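Local coordinates for capsid protein (Pseudomonas phage PP7, PDB 2QUD) that builds a T=3 icosahedral capsid from dimers, packages the viral genome by binding RNA packaging signals, and represses translation of the viral replicase, at residues R97-L100 with Y101-K105; Q112-D115 with L116-L120. All coordinates share one frame; numbering follows the deposited sequence. Where two conformers were deposited one is given.

Interaction 1: R97-L100 with Y101-K105; sequences RKSL and YDLTK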
loop_
_atom_site.group_PDB
_atom_site.type_symbol
_atom_site.label_atom_id
_atom_site.label_comp_id
_atom_site.label_asym_id
_atom_site.label_seq_id
_atom_site.Cartn_x
_atom_site.Cartn_y
_atom_site.Cartn_z
ATOM N N ARG A 97 11.015 11.713 -2.141
ATOM C CA ARG A 97 10.020 10.831 -2.758
ATOM C C ARG A 97 10.536 9.396 -2.789
ATOM O O ARG A 97 9.809 8.475 -2.440
ATOM C CB ARG A 97 9.668 11.300 -4.164
ATOM C CG ARG A 97 9.009 12.676 -4.207
ATOM C CD ARG A 97 8.511 13.062 -5.558
ATOM N NE ARG A 97 9.543 13.128 -6.594
ATOM C CZ ARG A 97 10.295 14.184 -6.886
ATOM N NH1 ARG A 97 10.236 15.320 -6.188
ATOM N NH2 ARG A 97 11.152 14.095 -7.892
ATOM N N LYS A 98 11.800 9.225 -3.206
ATOM C CA LYS A 98 12.444 7.906 -3.219
ATOM C C LYS A 98 12.512 7.330 -1.802
ATOM O O LYS A 98 12.290 6.139 -1.621
ATOM C CB LYS A 98 13.818 7.990 -3.886
ATOM C CG LYS A 98 14.691 6.774 -3.837
ATOM C CD LYS A 98 14.124 5.486 -4.368
ATOM C CE LYS A 98 15.278 4.509 -4.605
ATOM N NZ LYS A 98 14.841 3.112 -4.806
ATOM N N SER A 99 12.773 8.162 -0.783
ATOM C CA SER A 99 12.818 7.694 0.597
ATOM C C SER A 99 11.447 7.185 1.062
ATOM O O SER A 99 11.337 6.133 1.678
ATOM C CB SER A 99 13.321 8.792 1.538
ATOM O OG SER A 99 13.320 8.363 2.890
ATOM N N LEU A 100 10.403 7.972 0.795
ATOM C CA LEU A 100 9.032 7.557 1.155
ATOM C C LEU A 100 8.728 6.181 0.523
ATOM O O LEU A 100 8.189 5.295 1.182
ATOM C CB LEU A 100 8.016 8.622 0.708
ATOM C CG LEU A 100 6.560 8.335 1.091
ATOM C CD1 LEU A 100 6.423 8.491 2.583
ATOM C CD2 LEU A 100 5.592 9.221 0.262
ATOM N N TYR A 101 9.030 6.046 -0.762
ATOM C CA TYR A 101 8.890 4.783 -1.465
ATOM C C TYR A 101 9.692 3.628 -0.812
ATOM O O TYR A 101 9.164 2.554 -0.493
ATOM C CB TYR A 101 9.308 4.958 -2.954
ATOM C CG TYR A 101 9.331 3.638 -3.644
ATOM C CD1 TYR A 101 8.155 3.007 -4.058
ATOM C CD2 TYR A 101 10.533 2.929 -3.810
ATOM C CE1 TYR A 101 8.171 1.748 -4.647
ATOM C CE2 TYR A 101 10.540 1.653 -4.383
ATOM C CZ TYR A 101 9.360 1.052 -4.791
ATOM O OH TYR A 101 9.455 -0.215 -5.362
ATOM N N ASP A 102 10.984 3.844 -0.627
ATOM C CA ASP A 102 11.868 2.837 -0.082
ATOM C C ASP A 102 11.413 2.384 1.302
ATOM O O ASP A 102 11.417 1.188 1.639
ATOM C CB ASP A 102 13.284 3.394 -0.004
ATOM C CG ASP A 102 14.020 3.425 -1.355
ATOM O OD1 ASP A 102 13.577 2.775 -2.337
ATOM O OD2 ASP A 102 15.083 4.100 -1.435
ATOM N N LEU A 103 11.055 3.352 2.134
ATOM C CA LEU A 103 10.558 3.011 3.478
ATOM C C LEU A 103 9.232 2.247 3.432
ATOM O O LEU A 103 9.010 1.334 4.232
ATOM C CB LEU A 103 10.410 4.267 4.325
ATOM C CG LEU A 103 11.758 4.912 4.699
ATOM C CD1 LEU A 103 11.511 6.355 5.179
ATOM C CD2 LEU A 103 12.491 4.138 5.805
ATOM N N THR A 104 8.351 2.600 2.513
ATOM C CA THR A 104 7.094 1.903 2.413
ATOM C C THR A 104 7.289 0.475 1.880
ATOM O O THR A 104 6.717 -0.394 2.335
ATOM C CB THR A 104 6.112 2.636 1.524
ATOM O OG1 THR A 104 5.816 3.890 2.098
ATOM C CG2 THR A 104 4.865 1.855 1.372
ATOM N N LYS A 105 8.135 0.319 0.883
ATOM C CA LYS A 105 8.511 -0.993 0.385
ATOM C C LYS A 105 9.011 -1.856 1.528
ATOM O O LYS A 105 8.548 -2.989 1.661
ATOM C CB LYS A 105 9.526 -0.890 -0.768
ATOM C CG LYS A 105 10.038 -2.206 -1.312
ATOM C CD LYS A 105 11.123 -1.945 -2.334
ATOM C CE LYS A 105 11.683 -3.250 -2.933
ATOM N NZ LYS A 105 12.163 -4.275 -1.943
#
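Lys98 crosses the oxygen end of the Asp102 carboxylate obliquely, one turn further along the helix, with CD and CE near both oxygens and NZ closing a salt bridge to OD1 of Asp102 at 2.8 Å. The ammonium uses the syn lone pair of OD1, while CE of Lys98 stands 3.2 Å from OD2 of Asp102. A bend at chi2 (55°) in an otherwise extended lysine chain turns the amine down the helix, and Asp102 meets it by placing CG beside its own backbone N (chi1 -77°). NZ of Lys98 has a second acidic partner, Glu114 of the second subunit, so one lysine ties an i to i+4 pair to the dimer interface. The segment belongs to helix 94-109 of the Levivirus coat-protein fold, in which two C-terminal helices follow an antiparallel sheet and pack on the partner subunit. Its backbone repeats the alpha-helical bond, as from Leu103 N to Ser99 O (2.8 Å, N-H...O angle 169°). OG of Ser99 rests 3.5 Å from CD1 of Leu103, although its hydrogen bond goes to Gln65 of the second subunit. Leu100 O is gripped twice by Thr104, by N at 3.0 Å and by OG1 at 2.9 Å, from opposite faces of the carbonyl plane. This occupies the threonine hydroxyl within the helix, on a residue that also packs on Trp82 of the second subunit. Tyr101 sets CB 3.5 Å from Lys98 O, and its ring leads away from this turn to bring OH to Val108 O of the second subunit. The Leu100 side chain packs on Val86 and Ile88 of strand 76-89 in its own chain.

Interaction 2: Q112-D115 with L116-L120; sequences QVED and LVVNL
Asp115 and Asn119 are bonded side chain to side chain across the last turn of helix 111-119, an i to i+4 bridge at a helix C-terminus. ND2 of Asn119 donates to OD2 of Asp115 at 2.8 Å with an N-H...O angle of 163°, the oxygen lying close to the amide plane. Carboxylate and amide are almost perpendicular, 84° apart. Asn119 has CG beside its backbone N, which sends the amide back along the helix; Asp115 answers with a chi1 of -147°, well short of fully anti. The same two residues are joined by their backbones: Asn119 N reaches Asp115 O at 2.8 Å from above the carbonyl plane, and Leu120 then leaves the helix with positive phi. Glu114, extended toward Lys98 of the second subunit, keeps CG 4.2 Å from CG2 of Val118. Val113 and Val117 turn methyl groups onto Trp82 of strand 76-89, and Leu116 packs on Val59 of the second subunit. With CG2 beside its backbone N, Val118 brings that methyl 3.3 Å from Glu114 O.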
loop_
_atom_site.group_PDB
_atom_site.type_symbol
_atom_site.label_atom_id
_atom_site.label_comp_id
_atom_site.label_asym_id
_atom_site.label_seq_id
_atom_site.Cartn_x
_atom_site.Cartn_y
_atom_site.Cartn_z
ATOM N N GLN A 112 6.120 -8.295 10.502
ATOM C CA GLN A 112 5.118 -7.635 11.354
ATOM C C GLN A 112 3.854 -7.199 10.608
ATOM O O GLN A 112 2.750 -7.516 11.043
ATOM C CB GLN A 112 5.729 -6.437 12.089
ATOM C CG GLN A 112 6.679 -6.813 13.208
ATOM C CD GLN A 112 7.066 -5.638 14.091
ATOM O OE1 GLN A 112 6.257 -4.744 14.330
ATOM N NE2 GLN A 112 8.309 -5.649 14.593
ATOM N N VAL A 113 4.000 -6.507 9.476
ATOM C CA VAL A 113 2.836 -6.117 8.664
ATOM C C VAL A 113 2.103 -7.361 8.135
ATOM O O VAL A 113 0.890 -7.420 8.102
ATOM C CB VAL A 113 3.253 -5.158 7.524
ATOM C CG1 VAL A 113 2.101 -4.975 6.506
ATOM C CG2 VAL A 113 3.680 -3.811 8.114
ATOM N N GLU A 114 2.871 -8.380 7.743
ATOM C CA GLU A 114 2.284 -9.636 7.300
ATOM C C GLU A 114 1.374 -10.206 8.400
ATOM O O GLU A 114 0.269 -10.638 8.131
ATOM C CB GLU A 114 3.354 -10.676 6.925
ATOM C CG GLU A 114 2.755 -11.934 6.286
ATOM C CD GLU A 114 3.762 -12.953 5.814
ATOM O OE1 GLU A 114 4.971 -12.659 5.801
ATOM O OE2 GLU A 114 3.329 -14.074 5.455
ATOM N N ASP A 115 1.863 -10.217 9.636
ATOM C CA ASP A 115 1.110 -10.816 10.747
ATOM C C ASP A 115 -0.109 -9.962 11.124
ATOM O O ASP A 115 -1.130 -10.469 11.592
ATOM C CB ASP A 115 2.052 -11.045 11.937
ATOM C CG ASP A 115 1.694 -12.268 12.765
ATOM O OD1 ASP A 115 2.153 -12.315 13.916
ATOM O OD2 ASP A 115 1.027 -13.190 12.267
ATOM N N LEU A 116 0.004 -8.662 10.914
ATOM C CA LEU A 116 -1.104 -7.743 11.119
ATOM C C LEU A 116 -2.227 -8.036 10.138
ATOM O O LEU A 116 -3.384 -8.141 10.530
ATOM C CB LEU A 116 -0.640 -6.277 11.005
ATOM C CG LEU A 116 -1.712 -5.190 11.059
ATOM C CD1 LEU A 116 -2.525 -5.209 12.382
ATOM C CD2 LEU A 116 -1.042 -3.834 10.820
ATOM N N VAL A 117 -1.898 -8.157 8.851
ATOM C CA VAL A 117 -2.921 -8.429 7.848
ATOM C C VAL A 117 -3.502 -9.841 7.883
ATOM O O VAL A 117 -4.704 -10.027 7.681
ATOM C CB VAL A 117 -2.402 -8.062 6.437
ATOM C CG1 VAL A 117 -3.360 -8.564 5.330
ATOM C CG2 VAL A 117 -2.167 -6.530 6.394
ATOM N N VAL A 118 -2.652 -10.828 8.140
ATOM C CA VAL A 118 -3.075 -12.220 8.126
ATOM C C VAL A 118 -3.715 -12.643 9.474
ATOM O O VAL A 118 -4.683 -13.406 9.486
ATOM C CB VAL A 118 -1.904 -13.140 7.706
ATOM C CG1 VAL A 118 -2.307 -14.601 7.744
ATOM C CG2 VAL A 118 -1.398 -12.761 6.283
ATOM N N ASN A 119 -3.170 -12.152 10.582
ATOM C CA ASN A 119 -3.603 -12.578 11.928
ATOM C C ASN A 119 -4.103 -11.474 12.854
ATOM O O ASN A 119 -4.383 -11.734 14.038
ATOM C CB ASN A 119 -2.474 -13.361 12.592
ATOM C CG ASN A 119 -2.257 -14.689 11.937
ATOM O OD1 ASN A 119 -3.187 -15.480 11.841
ATOM N ND2 ASN A 119 -1.025 -14.955 11.457
ATOM N N LEU A 120 -4.234 -10.254 12.332
ATOM C CA LEU A 120 -4.697 -9.101 13.091
ATOM C C LEU A 120 -3.823 -8.805 14.324
ATOM O O LEU A 120 -4.294 -8.206 15.285
ATOM C CB LEU A 120 -6.202 -9.232 13.421
ATOM C CG LEU A 120 -7.141 -9.507 12.242
ATOM C CD1 LEU A 120 -8.601 -9.638 12.714
ATOM C CD2 LEU A 120 -6.988 -8.413 11.182
#

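Overall arrangement
Interactions 1 and 2 occupy the consecutive helices 94-109 and 111-119, with centres 20 Å apart and nearest atoms about 7 Å apart. Each is partly buried, with four buried residues, and both reach strand 76-89 of their own chain and the second subunit. Residues 97-105 pair opposite charges at the dimer interface, whereas residues 112-120 pair a carboxylate with a neutral amide where the helix ends, at the exposed Asn119. Across the dimer, a salt bridge (Lys98 to Glu114) and a hydrogen bond (Arg97 NE to Val118 O) run from interaction 1 of one subunit to interaction 2 of the other.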